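Local coordinates for peroxisomal fatty acid beta-oxidation multifunctional protein MFP2 (Arabidopsis thaliana, PDB 2WTB) that carries out the hydration and NAD-dependent dehydrogenation steps of peroxisomal fatty acid beta-oxidation on a single polypeptide, acting mainly on long-chain enoyl-CoA substrates in hydration, at residues A[137-140]-A[145-148]; A[139-144]-A[168-173]; A[152-157]-A[161-166]; A[275-278]-A[282-285]; A[119-122]-A[126-129]. All coordinates share one frame; numbering follows the deposited sequence.

Contact 1 of 5, residues A[137-140]-A[145-148]; sequences LPEL and IPGF
Leu137 meets Pro146 with one methyl, its CD1 lying 3.9 Å from Pro146 CG. The leucine's CG stands anti to the carbonyl carbon (chi1 -66°), which carries the branch toward the pyrrolidine ring. Both are apolar and buried, and so suit each other. Glu139, the predicted proton acceptor of the hydratase site, lies in a short 3-10 segment. Its CB rests 3.7 Å from Ile145 C, and its chain then bends at chi2 (88°), bringing the carboxylate back beside the proline, with OE2 3.9 Å from Pro146 CA. No direct hydrogen bond joins the segments; a water does so instead, donating to Glu139 OE2 at 3.1 Å and accepting from Gly147 N at 3.1 Å. One carboxylate oxygen is thus tied to the opposite backbone while the aliphatic part of the side chain is backed by a rigid ring. Leu140 closes the row by setting CD1 4.1 Å from Pro146 CD, so that three side chains of 137-140 lie against the one proline. Both segments belong to the loop between strand 134-136 and helix 150-158, which doubles back on itself. Helix 116-123 packs against it through Glu119, the predicted nucleophile, whose OE2 accepts from Phe148 N, and helix 160-169 touches Leu137 and Leu140 through Ile167.

Contact 2 of 5, residues A[139-144]-A[168-173]; sequences ELQLGV and LTSKPV
Leu140 and Gln141 on a short 3-10 helix pack against Leu168 and Ser170 at the C-terminal end of helix 160-169, a small and partly buried contact between the active-site loop and the second helix after it in the crotonase-type hydratase domain. The apolar part is a meeting of leucine methyls: CD2 of Leu140 lies 3.8 Å from CD2 of Leu168, and the two branches cross at an angle instead of running side by side. Branched aliphatic chains suit this place because they fill the angle between loop and helix without needing a polar partner. Ser170 forms the centre. It is the first residue to leave the helix and has positive phi (70°); its CB points toward the loop. Its OG sits beside the backbone N (chi1 -76°) and comes within 3.5 Å of Leu140 CB, while its CB lies 3.5 Å from Gln141 CG. A small side chain suits two such close approaches. Gln141 stretches out beyond CG, laying its methylene flank over the serine, on the more exposed side. The 3-10 helix has its own backbone bond, from Leu142 N to Glu139 O at 3.0 Å, and Val144 N, just past the helix, also reaches Glu139 O at 3.3 Å. Beyond Ser170 the chain enters the three-stranded sheet, where Val173 bonds to Leu135 of strand 134-136 and touches Met166 of helix 160-169.

Contact 3 of 5, residues A[152-157]-A[161-166]; sequences QRLPRL and TKALEM
Ala163 fits its single methyl against Leu154 and Pro155 where helix 150-158 and helix 160-169 pass one another. The two short segments run at 134° to each other, with their axes 8.0 Å apart at closest approach, a near spacing that a residue as small as alanine allows. This is the tight part: Ala163 CB lies 3.5 Å from Pro155 CA and 3.7 Å from Pro155 CG, and 3.6 Å from Leu154 CG. Pro155 has no N-H to offer the preceding turn, and the helix is kinked at this point. Leu154, which also touches Met122 of helix 116-123, holds CG opposite its own backbone N (chi1 -178°), which points the isobutyl group across to the second helix, where CD1 reaches Met166 SD at 4.2 Å. The flexible methionine bends at chi3, which lets its sulfur meet that methyl. Replacing Leu154 with an alanine is likely to open a gap beside Ala163 and leave the Met166 thioether without its partner. Away from this tight spot, the exposed side of helix 160-169 carries charge: Lys162 NZ bonds to Glu165 OE1 at 2.9 Å, a salt bridge one turn apart that meets the oxygen from 46° out of the carboxylate plane. With no hydrogen bond between the segments, their fit rests on apolar contact and shape, and the charges of Lys162 and Glu165 pair apart from it.

Contact 4 of 5, residues A[275-278]-A[282-285]; sequences SQVV and TTKG
Thr283 faces the end of helix 263-277 and supplies the polar link of this contact. Its OG1 lies 3.1 Å from Val277 O, close enough for a hydrogen bond, but the same hydroxyl also bonds to Leu280 O, so which carbonyl takes its single proton is not settled. Either way, a hydroxyl is placed beside a carbonyl near the weakly bonded end of helix 263-277. A chi1 of 76° sets OG1 between the backbone N and the carbonyl carbon, directing it to the carbonyls of Val277 and Leu280, while CG2, anti to the carbonyl carbon, comes within 3.3 Å of Val277 O. A threonine is well suited to this spot, since one branch is polar and the other apolar.

The apolar contact is lighter. Thr283 CG2 lies 4.3 Å from Val277 CG2, a loose meeting of two methyls. Beta-branched Val277 is buried and packs in addition on Val144 of the loop that bears the hydratase's predicted catalytic Glu139.

At the exposed edge, Lys284 runs out in an extended chain, and its methylene carbon CE comes 4.2 Å from Val278 O. A long flexible side chain can lie there while its ammonium group remains near solvent, with a long, weak ion pair to Asp281. The contact spans two consecutive helices, 263-277 and 281-294, joined by a short connection, with Thr283 near the start of the second reaching back to the last residues of the first.

Contact 5 of 5, residues A[119-122]-A[126-129]; sequences ELAM and ARIS
Arg127 reaches back from strand 126-129 to the end of helix 116-123, in the helix-to-strand connection of the crotonase fold, where the strand belongs to the six-stranded mixed sheet. Its CB points toward the helix, and the chain bends at chi2 and chi3, which swings the guanidinium round to lie beside two consecutive carbonyls. Both oxygens lie near its plane and at its edge: the NE hydrogen goes to Ala121 O at 2.8 Å, and an NH2 hydrogen to Met122 O at 2.9 Å. Neither bond is straight, the N-H...O angles being 143° and 145°, and each donor sits above its carbonyl's plane. Arginine suits the place because one flat group can satisfy two buried carbonyls at a helix end, and its positive charge would favour the negative end of the helix dipole. With a methionine in place of Arg127, both carbonyls would probably lose these donors and the helix end its tether to the strand. The neighbours are apolar where they face the aliphatic part: Ala121 CB lies 4.4 Å from Arg127 CG, and the small methyl gives the arginine a close path past the helix. Met122 CB points away from the strand, and its side chain packs on Leu157. At the arginine's other end, Arg127 N donates to Asp185 OD2, while Met122 O also accepts from Ser214 OG.

In the fold
From the N terminus, contact 5 comes first, closing the short turn from helix 116-123 into strand 126-129. Contact 1 follows, folding the loop after strand 134-136 back on itself, and contact 2 starts from that same stretch, sharing Glu139 and Leu140, but closes a longer loop to the end of helix 160-169. Contact 3, between helices 150-158 and 160-169, falls within that longer loop. Contact 4 is last, a separate contact joining helices 263-277 and 281-294, yet it touches contact 2 through Gly143. Phe148 joins contact 1 to Glu119, and Met122 packs on Leu154, so contacts 1, 3 and 5 meet around the predicted hydratase site.

Contact 1 of 5, residues A[137-140]-A[145-148]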
loop_
_atom_site.group_PDB
_atom_site.type_symbol
_atom_site.label_atom_id
_atom_site.label_comp_id
_atom_site.label_asym_id
_atom_site.label_seq_id
_atom_site.Cartn_x
_atom_site.Cartn_y
_atom_site.Cartn_z
ATOM N N LEU A 137 12.837 -3.787 10.446
ATOM C CA LEU A 137 11.765 -3.589 11.411
ATOM C C LEU A 137 10.653 -2.756 10.787
ATOM O O LEU A 137 10.673 -1.529 10.858
ATOM C CB LEU A 137 12.300 -2.913 12.676
ATOM C CG LEU A 137 13.291 -3.722 13.517
ATOM C CD1 LEU A 137 13.846 -2.877 14.654
ATOM C CD2 LEU A 137 12.634 -4.984 14.057
ATOM N N PRO A 138 9.676 -3.431 10.162
ATOM C CA PRO A 138 8.568 -2.816 9.420
ATOM C C PRO A 138 7.426 -2.339 10.317
ATOM O O PRO A 138 6.477 -1.738 9.815
ATOM C CB PRO A 138 8.065 -3.961 8.526
ATOM C CG PRO A 138 9.048 -5.103 8.716
ATOM C CD PRO A 138 9.646 -4.897 10.061
ATOM N N GLU A 139 7.523 -2.602 11.618
ATOM C CA GLU A 139 6.442 -2.305 12.559
ATOM C C GLU A 139 5.757 -0.954 12.340
ATOM O O GLU A 139 4.532 -0.856 12.410
ATOM C CB GLU A 139 6.937 -2.402 14.006
ATOM C CG GLU A 139 6.995 -3.817 14.561
ATOM C CD GLU A 139 8.318 -4.506 14.288
ATOM O OE1 GLU A 139 9.077 -4.024 13.420
ATOM O OE2 GLU A 139 8.599 -5.531 14.944
ATOM N N LEU A 140 6.543 0.083 12.079
ATOM C CA LEU A 140 5.989 1.431 11.968
ATOM C C LEU A 140 4.943 1.583 10.863
ATOM O O LEU A 140 4.074 2.450 10.944
ATOM C CB LEU A 140 7.097 2.476 11.803
ATOM C CG LEU A 140 7.597 3.132 13.091
ATOM C CD1 LEU A 140 8.277 2.119 14.000
ATOM C CD2 LEU A 140 8.536 4.282 12.770
ATOM N N ILE A 145 5.118 -0.377 17.063
ATOM C CA ILE A 145 6.561 -0.269 17.268
ATOM C C ILE A 145 7.180 -1.625 17.586
ATOM O O ILE A 145 6.476 -2.551 17.996
ATOM C CB ILE A 145 6.901 0.682 18.429
ATOM C CG1 ILE A 145 6.801 -0.062 19.763
ATOM C CG2 ILE A 145 6.001 1.913 18.404
ATOM C CD1 ILE A 145 7.424 0.674 20.922
ATOM N N PRO A 146 8.502 -1.749 17.392
ATOM C CA PRO A 146 9.229 -2.953 17.812
ATOM C C PRO A 146 9.035 -3.187 19.306
ATOM O O PRO A 146 9.278 -2.278 20.097
ATOM C CB PRO A 146 10.688 -2.597 17.518
ATOM C CG PRO A 146 10.614 -1.597 16.419
ATOM C CD PRO A 146 9.374 -0.793 16.688
ATOM N N GLY A 147 8.602 -4.385 19.685
ATOM C CA GLY A 147 8.254 -4.652 21.068
ATOM C C GLY A 147 9.012 -5.801 21.701
ATOM O O GLY A 147 8.622 -6.301 22.755
ATOM N N PHE A 148 10.098 -6.224 21.065
ATOM C CA PHE A 148 10.902 -7.317 21.600
ATOM C C PHE A 148 12.345 -6.896 21.873
ATOM O O PHE A 148 13.214 -7.738 22.096
ATOM C CB PHE A 148 10.866 -8.528 20.666
ATOM C CG PHE A 148 9.517 -9.187 20.576
ATOM C CD1 PHE A 148 8.917 -9.403 19.348
ATOM C CD2 PHE A 148 8.851 -9.592 21.720
ATOM C CE1 PHE A 148 7.678 -10.013 19.261
ATOM C CE2 PHE A 148 7.612 -10.200 21.639
ATOM C CZ PHE A 148 7.027 -10.411 20.408
HETATM O O HOH W 1 7.539 -6.529 17.734
#

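Contact 2 of 5, residues A[139-144]-A[168-173]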
loop_
_atom_site.group_PDB
_atom_site.type_symbol
_atom_site.label_atom_id
_atom_site.label_comp_id
_atom_site.label_asym_id
_atom_site.label_seq_id
_atom_site.Cartn_x
_atom_site.Cartn_y
_atom_site.Cartn_z
ATOM N N GLU A 139 7.523 -2.602 11.618
ATOM C CA GLU A 139 6.442 -2.305 12.559
ATOM C C GLU A 139 5.757 -0.954 12.340
ATOM O O GLU A 139 4.532 -0.856 12.410
ATOM C CB GLU A 139 6.937 -2.402 14.006
ATOM C CG GLU A 139 6.995 -3.817 14.561
ATOM C CD GLU A 139 8.318 -4.506 14.288
ATOM O OE1 GLU A 139 9.077 -4.024 13.420
ATOM O OE2 GLU A 139 8.599 -5.531 14.944
ATOM N N LEU A 140 6.543 0.083 12.079
ATOM C CA LEU A 140 5.989 1.431 11.968
ATOM C C LEU A 140 4.943 1.583 10.863
ATOM O O LEU A 140 4.074 2.450 10.944
ATOM C CB LEU A 140 7.097 2.476 11.803
ATOM C CG LEU A 140 7.597 3.132 13.091
ATOM C CD1 LEU A 140 8.277 2.119 14.000
ATOM C CD2 LEU A 140 8.536 4.282 12.770
ATOM N N GLN A 141 5.024 0.745 9.833
ATOM C CA GLN A 141 4.063 0.820 8.734
ATOM C C GLN A 141 2.656 0.446 9.186
ATOM O O GLN A 141 1.671 0.855 8.573
ATOM C CB GLN A 141 4.497 -0.052 7.556
ATOM C CG GLN A 141 5.510 0.617 6.641
ATOM C CD GLN A 141 5.848 -0.219 5.419
ATOM O OE1 GLN A 141 5.652 -1.435 5.407
ATOM N NE2 GLN A 141 6.364 0.435 4.384
ATOM N N LEU A 142 2.566 -0.327 10.263
ATOM C CA LEU A 142 1.274 -0.726 10.805
ATOM C C LEU A 142 0.849 0.203 11.936
ATOM O O LEU A 142 -0.198 0.012 12.554
ATOM C CB LEU A 142 1.315 -2.174 11.299
ATOM C CG LEU A 142 1.705 -3.231 10.266
ATOM C CD1 LEU A 142 1.585 -4.630 10.853
ATOM C CD2 LEU A 142 0.851 -3.094 9.018
ATOM N N GLY A 143 1.669 1.214 12.200
ATOM C CA GLY A 143 1.384 2.160 13.261
ATOM C C GLY A 143 1.754 1.606 14.621
ATOM O O GLY A 143 1.324 2.119 15.653
ATOM N N VAL A 144 2.555 0.548 14.622
ATOM C CA VAL A 144 3.015 -0.057 15.862
ATOM C C VAL A 144 4.532 0.116 15.977
ATOM O O VAL A 144 5.158 0.704 15.094
ATOM C CB VAL A 144 2.612 -1.546 15.935
ATOM C CG1 VAL A 144 3.464 -2.376 14.987
ATOM C CG2 VAL A 144 2.715 -2.067 17.362
ATOM N N LEU A 168 12.376 4.091 10.988
ATOM C CA LEU A 168 11.480 5.140 10.516
ATOM C C LEU A 168 10.977 4.862 9.105
ATOM O O LEU A 168 9.783 4.978 8.830
ATOM C CB LEU A 168 12.160 6.512 10.582
ATOM C CG LEU A 168 12.403 7.064 11.987
ATOM C CD1 LEU A 168 12.979 8.472 11.918
ATOM C CD2 LEU A 168 11.118 7.043 12.797
ATOM N N THR A 169 11.890 4.496 8.214
ATOM C CA THR A 169 11.532 4.211 6.830
ATOM C C THR A 169 10.830 2.861 6.712
ATOM O O THR A 169 10.106 2.609 5.749
ATOM C CB THR A 169 12.769 4.222 5.917
ATOM O OG1 THR A 169 13.547 5.395 6.184
ATOM C CG2 THR A 169 12.355 4.222 4.457
ATOM N N SER A 170 11.050 1.999 7.701
ATOM C CA SER A 170 10.442 0.670 7.725
ATOM C C SER A 170 11.013 -0.258 6.654
ATOM O O SER A 170 10.605 -1.413 6.547
ATOM C CB SER A 170 8.919 0.761 7.587
ATOM O OG SER A 170 8.321 1.178 8.800
ATOM N N LYS A 171 11.959 0.253 5.870
ATOM C CA LYS A 171 12.570 -0.521 4.795
ATOM C C LYS A 171 13.535 -1.576 5.323
ATOM O O LYS A 171 14.315 -1.313 6.237
ATOM C CB LYS A 171 13.295 0.397 3.809
ATOM C CG LYS A 171 12.376 1.190 2.892
ATOM C CD LYS A 171 13.182 1.968 1.861
ATOM C CE LYS A 171 12.298 2.887 1.028
ATOM N NZ LYS A 171 11.310 2.132 0.209
ATOM N N PRO A 172 13.473 -2.784 4.745
ATOM C CA PRO A 172 14.364 -3.897 5.089
ATOM C C PRO A 172 15.739 -3.712 4.461
ATOM O O PRO A 172 15.913 -2.838 3.613
ATOM C CB PRO A 172 13.671 -5.112 4.455
ATOM C CG PRO A 172 12.292 -4.642 4.065
ATOM C CD PRO A 172 12.441 -3.190 3.780
ATOM N N VAL A 173 16.699 -4.530 4.873
ATOM C CA VAL A 173 18.043 -4.488 4.307
ATOM C C VAL A 173 18.538 -5.906 4.018
ATOM O O VAL A 173 18.220 -6.842 4.750
ATOM C CB VAL A 173 19.032 -3.767 5.247
ATOM C CG1 VAL A 173 19.269 -4.586 6.507
ATOM C CG2 VAL A 173 20.343 -3.501 4.534
#

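Contact 3 of 5, residues A[152-157]-A[161-166]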
loop_
_atom_site.group_PDB
_atom_site.type_symbol
_atom_site.label_atom_id
_atom_site.label_comp_id
_atom_site.label_asym_id
_atom_site.label_seq_id
_atom_site.Cartn_x
_atom_site.Cartn_y
_atom_site.Cartn_z
ATOM N N GLN A 152 16.204 -1.105 21.107
ATOM C CA GLN A 152 17.446 -1.090 21.878
ATOM C C GLN A 152 18.617 -1.717 21.124
ATOM O O GLN A 152 19.678 -1.106 20.983
ATOM C CB GLN A 152 17.256 -1.816 23.213
ATOM C CG GLN A 152 16.177 -1.219 24.091
ATOM C CD GLN A 152 16.403 0.254 24.353
ATOM O OE1 GLN A 152 17.532 0.689 24.595
ATOM N NE2 GLN A 152 15.330 1.033 24.300
ATOM N N ARG A 153 18.419 -2.938 20.636
ATOM C CA ARG A 153 19.510 -3.707 20.052
ATOM C C ARG A 153 19.926 -3.241 18.657
ATOM O O ARG A 153 21.101 -3.322 18.299
ATOM C CB ARG A 153 19.175 -5.199 20.060
ATOM C CG ARG A 153 19.002 -5.755 21.462
ATOM C CD ARG A 153 18.856 -7.267 21.482
ATOM N NE ARG A 153 18.860 -7.770 22.854
ATOM C CZ ARG A 153 17.778 -7.861 23.623
ATOM N NH1 ARG A 153 16.591 -7.492 23.155
ATOM N NH2 ARG A 153 17.885 -8.322 24.862
ATOM N N LEU A 154 18.974 -2.743 17.874
ATOM C CA LEU A 154 19.283 -2.290 16.518
ATOM C C LEU A 154 20.305 -1.149 16.495
ATOM O O LEU A 154 21.334 -1.254 15.828
ATOM C CB LEU A 154 18.011 -1.905 15.752
ATOM C CG LEU A 154 18.207 -1.467 14.297
ATOM C CD1 LEU A 154 19.038 -2.479 13.527
ATOM C CD2 LEU A 154 16.870 -1.245 13.610
ATOM N N PRO A 155 20.028 -0.053 17.222
ATOM C CA PRO A 155 21.003 1.043 17.257
ATOM C C PRO A 155 22.359 0.597 17.801
ATOM O O PRO A 155 23.387 1.124 17.384
ATOM C CB PRO A 155 20.357 2.058 18.208
ATOM C CG PRO A 155 18.899 1.757 18.144
ATOM C CD PRO A 155 18.810 0.271 17.983
ATOM N N ARG A 156 22.357 -0.367 18.716
ATOM C CA ARG A 156 23.601 -0.861 19.303
ATOM C C ARG A 156 24.388 -1.784 18.367
ATOM O O ARG A 156 25.592 -1.975 18.543
ATOM C CB ARG A 156 23.324 -1.560 20.637
ATOM C CG ARG A 156 22.852 -0.612 21.721
ATOM C CD ARG A 156 22.440 -1.348 22.981
ATOM N NE ARG A 156 21.759 -0.453 23.913
ATOM C CZ ARG A 156 22.374 0.250 24.856
ATOM N NH1 ARG A 156 23.687 0.162 24.998
ATOM N NH2 ARG A 156 21.674 1.040 25.658
ATOM N N LEU A 157 23.711 -2.348 17.372
ATOM C CA LEU A 157 24.361 -3.268 16.438
ATOM C C LEU A 157 24.760 -2.603 15.122
ATOM O O LEU A 157 25.781 -2.954 14.530
ATOM C CB LEU A 157 23.471 -4.485 16.162
ATOM C CG LEU A 157 23.440 -5.550 17.260
ATOM C CD1 LEU A 157 22.426 -6.635 16.935
ATOM C CD2 LEU A 157 24.822 -6.150 17.463
ATOM N N THR A 161 22.269 6.169 13.509
ATOM C CA THR A 161 21.871 6.774 12.241
ATOM C C THR A 161 21.163 5.774 11.330
ATOM O O THR A 161 20.125 6.082 10.740
ATOM C CB THR A 161 23.082 7.373 11.502
ATOM O OG1 THR A 161 23.721 8.346 12.338
ATOM C CG2 THR A 161 22.641 8.033 10.207
ATOM N N LYS A 162 21.728 4.576 11.217
ATOM C CA LYS A 162 21.146 3.542 10.371
ATOM C C LYS A 162 19.885 2.968 11.000
ATOM O O LYS A 162 18.880 2.762 10.320
ATOM C CB LYS A 162 22.152 2.422 10.111
ATOM C CG LYS A 162 21.687 1.425 9.071
ATOM C CD LYS A 162 21.315 2.135 7.782
ATOM C CE LYS A 162 20.972 1.149 6.677
ATOM N NZ LYS A 162 20.590 1.851 5.415
ATOM N N ALA A 163 19.948 2.705 12.302
ATOM C CA ALA A 163 18.800 2.177 13.027
ATOM C C ALA A 163 17.600 3.096 12.843
ATOM O O ALA A 163 16.487 2.636 12.582
ATOM C CB ALA A 163 19.131 2.024 14.502
ATOM N N LEU A 164 17.840 4.396 12.976
ATOM C CA LEU A 164 16.790 5.391 12.817
ATOM C C LEU A 164 16.208 5.347 11.415
ATOM O O LEU A 164 14.999 5.478 11.234
ATOM C CB LEU A 164 17.315 6.797 13.127
ATOM C CG LEU A 164 17.419 7.153 14.609
ATOM C CD1 LEU A 164 17.759 8.622 14.782
ATOM C CD2 LEU A 164 16.121 6.822 15.321
ATOM N N GLU A 165 17.073 5.166 10.422
ATOM C CA GLU A 165 16.616 5.082 9.043
ATOM C C GLU A 165 15.727 3.862 8.861
ATOM O O GLU A 165 14.605 3.970 8.373
ATOM C CB GLU A 165 17.799 5.014 8.077
ATOM C CG GLU A 165 17.385 4.870 6.621
ATOM C CD GLU A 165 18.524 4.409 5.733
ATOM O OE1 GLU A 165 19.689 4.468 6.181
ATOM O OE2 GLU A 165 18.256 3.986 4.589
ATOM N N MET A 166 16.232 2.702 9.271
ATOM C CA MET A 166 15.507 1.446 9.115
ATOM C C MET A 166 14.153 1.468 9.821
ATOM O O MET A 166 13.133 1.107 9.232
ATOM C CB MET A 166 16.343 0.274 9.632
ATOM C CG MET A 166 17.607 0.009 8.837
ATOM S SD MET A 166 18.572 -1.353 9.520
ATOM C CE MET A 166 17.422 -2.712 9.330
#

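Contact 4 of 5, residues A[275-278]-A[282-285]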
loop_
_atom_site.group_PDB
_atom_site.type_symbol
_atom_site.label_atom_id
_atom_site.label_comp_id
_atom_site.label_asym_id
_atom_site.label_seq_id
_atom_site.Cartn_x
_atom_site.Cartn_y
_atom_site.Cartn_z
ATOM N N SER A 275 2.269 -1.068 24.419
ATOM C CA SER A 275 0.965 -1.442 24.959
ATOM C C SER A 275 -0.061 -0.320 24.820
ATOM O O SER A 275 -1.261 -0.545 24.977
ATOM C CB SER A 275 1.086 -1.858 26.427
ATOM O OG SER A 275 1.332 -0.736 27.258
ATOM N N GLN A 276 0.413 0.885 24.526
ATOM C CA GLN A 276 -0.482 2.027 24.384
ATOM C C GLN A 276 -0.609 2.475 22.932
ATOM O O GLN A 276 -1.601 3.097 22.553
ATOM C CB GLN A 276 -0.023 3.188 25.273
ATOM C CG GLN A 276 1.405 3.641 25.026
ATOM C CD GLN A 276 1.939 4.509 26.149
ATOM O OE1 GLN A 276 1.239 4.776 27.127
ATOM N NE2 GLN A 276 3.183 4.950 26.017
ATOM N N VAL A 277 0.393 2.151 22.122
ATOM C CA VAL A 277 0.382 2.525 20.712
ATOM C C VAL A 277 -0.688 1.749 19.945
ATOM O O VAL A 277 -1.151 2.186 18.893
ATOM C CB VAL A 277 1.755 2.291 20.051
ATOM C CG1 VAL A 277 1.972 0.807 19.787
ATOM C CG2 VAL A 277 1.863 3.083 18.761
ATOM N N VAL A 278 -1.075 0.597 20.483
ATOM C CA VAL A 278 -2.086 -0.244 19.855
ATOM C C VAL A 278 -3.479 0.354 20.043
ATOM O O VAL A 278 -4.435 -0.049 19.384
ATOM C CB VAL A 278 -2.049 -1.681 20.422
ATOM C CG1 VAL A 278 -3.124 -2.542 19.781
ATOM C CG2 VAL A 278 -0.679 -2.302 20.206
ATOM N N THR A 282 -5.239 5.949 14.793
ATOM C CA THR A 282 -4.573 5.948 13.496
ATOM C C THR A 282 -3.873 4.622 13.216
ATOM O O THR A 282 -3.607 4.283 12.063
ATOM C CB THR A 282 -3.548 7.080 13.399
ATOM O OG1 THR A 282 -2.669 7.024 14.528
ATOM C CG2 THR A 282 -4.255 8.420 13.380
ATOM N N THR A 283 -3.566 3.877 14.271
ATOM C CA THR A 283 -2.928 2.579 14.106
ATOM C C THR A 283 -3.983 1.522 13.810
ATOM O O THR A 283 -3.720 0.553 13.100
ATOM C CB THR A 283 -2.103 2.185 15.346
ATOM O OG1 THR A 283 -2.977 1.747 16.392
ATOM C CG2 THR A 283 -1.288 3.371 15.830
ATOM N N LYS A 284 -5.181 1.716 14.355
ATOM C CA LYS A 284 -6.315 0.871 14.013
ATOM C C LYS A 284 -6.648 1.094 12.549
ATOM O O LYS A 284 -7.048 0.169 11.837
ATOM C CB LYS A 284 -7.528 1.213 14.877
ATOM C CG LYS A 284 -7.355 0.913 16.354
ATOM C CD LYS A 284 -8.542 1.432 17.152
ATOM C CE LYS A 284 -8.345 1.226 18.645
ATOM N NZ LYS A 284 -9.473 1.792 19.436
ATOM N N GLY A 285 -6.477 2.335 12.107
ATOM C CA GLY A 285 -6.683 2.688 10.717
ATOM C C GLY A 285 -5.643 2.041 9.828
ATOM O O GLY A 285 -5.969 1.506 8.768
#

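Contact 5 of 5, residues A[119-122]-A[126-129]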
loop_
_atom_site.group_PDB
_atom_site.type_symbol
_atom_site.label_atom_id
_atom_site.label_comp_id
_atom_site.label_asym_id
_atom_site.label_seq_id
_atom_site.Cartn_x
_atom_site.Cartn_y
_atom_site.Cartn_z
ATOM N N GLU A 119 14.245 -9.157 15.803
ATOM C CA GLU A 119 14.501 -8.863 17.205
ATOM C C GLU A 119 15.016 -10.100 17.934
ATOM O O GLU A 119 16.013 -10.036 18.651
ATOM C CB GLU A 119 13.240 -8.312 17.877
ATOM C CG GLU A 119 12.829 -6.936 17.373
ATOM C CD GLU A 119 11.577 -6.407 18.050
ATOM O OE1 GLU A 119 10.519 -7.060 17.944
ATOM O OE2 GLU A 119 11.649 -5.331 18.683
ATOM N N LEU A 120 14.337 -11.226 17.742
ATOM C CA LEU A 120 14.760 -12.488 18.341
ATOM C C LEU A 120 16.199 -12.828 17.952
ATOM O O LEU A 120 16.980 -13.323 18.770
ATOM C CB LEU A 120 13.818 -13.617 17.918
ATOM C CG LEU A 120 14.168 -15.029 18.392
ATOM C CD1 LEU A 120 14.327 -15.076 19.908
ATOM C CD2 LEU A 120 13.106 -16.013 17.930
ATOM N N ALA A 121 16.546 -12.557 16.698
ATOM C CA ALA A 121 17.893 -12.824 16.207
ATOM C C ALA A 121 18.926 -11.884 16.846
ATOM O O ALA A 121 20.037 -12.302 17.172
ATOM C CB ALA A 121 17.935 -12.736 14.676
ATOM N N MET A 122 18.553 -10.620 17.029
ATOM C CA MET A 122 19.438 -9.653 17.681
ATOM C C MET A 122 19.696 -10.023 19.140
ATOM O O MET A 122 20.718 -9.648 19.711
ATOM C CB MET A 122 18.860 -8.240 17.594
ATOM C CG MET A 122 19.002 -7.587 16.231
ATOM S SD MET A 122 18.034 -6.070 16.101
ATOM C CE MET A 122 18.370 -5.602 14.408
ATOM N N ALA A 126 25.258 -14.151 18.214
ATOM C CA ALA A 126 25.880 -14.013 16.901
ATOM C C ALA A 126 24.849 -14.315 15.820
ATOM O O ALA A 126 23.823 -14.934 16.097
ATOM C CB ALA A 126 27.077 -14.941 16.775
ATOM N N ARG A 127 25.115 -13.885 14.591
ATOM C CA ARG A 127 24.154 -14.084 13.508
ATOM C C ARG A 127 24.770 -14.585 12.205
ATOM O O ARG A 127 25.644 -13.940 11.625
ATOM C CB ARG A 127 23.359 -12.800 13.261
ATOM C CG ARG A 127 22.361 -12.499 14.359
ATOM C CD ARG A 127 22.308 -11.019 14.678
ATOM N NE ARG A 127 22.235 -10.831 16.119
ATOM C CZ ARG A 127 23.273 -10.513 16.883
ATOM N NH1 ARG A 127 24.465 -10.313 16.341
ATOM N NH2 ARG A 127 23.111 -10.370 18.188
ATOM N N ILE A 128 24.301 -15.743 11.753
ATOM C CA ILE A 128 24.684 -16.276 10.454
ATOM C C ILE A 128 23.501 -16.139 9.506
ATOM O O ILE A 128 22.368 -16.433 9.881
ATOM C CB ILE A 128 25.084 -17.758 10.544
ATOM C CG1 ILE A 128 26.079 -17.970 11.685
ATOM C CG2 ILE A 128 25.665 -18.231 9.221
ATOM C CD1 ILE A 128 27.236 -16.998 11.663
ATOM N N SER A 129 23.760 -15.691 8.283
ATOM C CA SER A 129 22.679 -15.441 7.337
ATOM C C SER A 129 23.002 -15.911 5.923
ATOM O O SER A 129 24.165 -15.965 5.521
ATOM C CB SER A 129 22.320 -13.953 7.319
ATOM O OG SER A 129 21.176 -13.711 6.520
#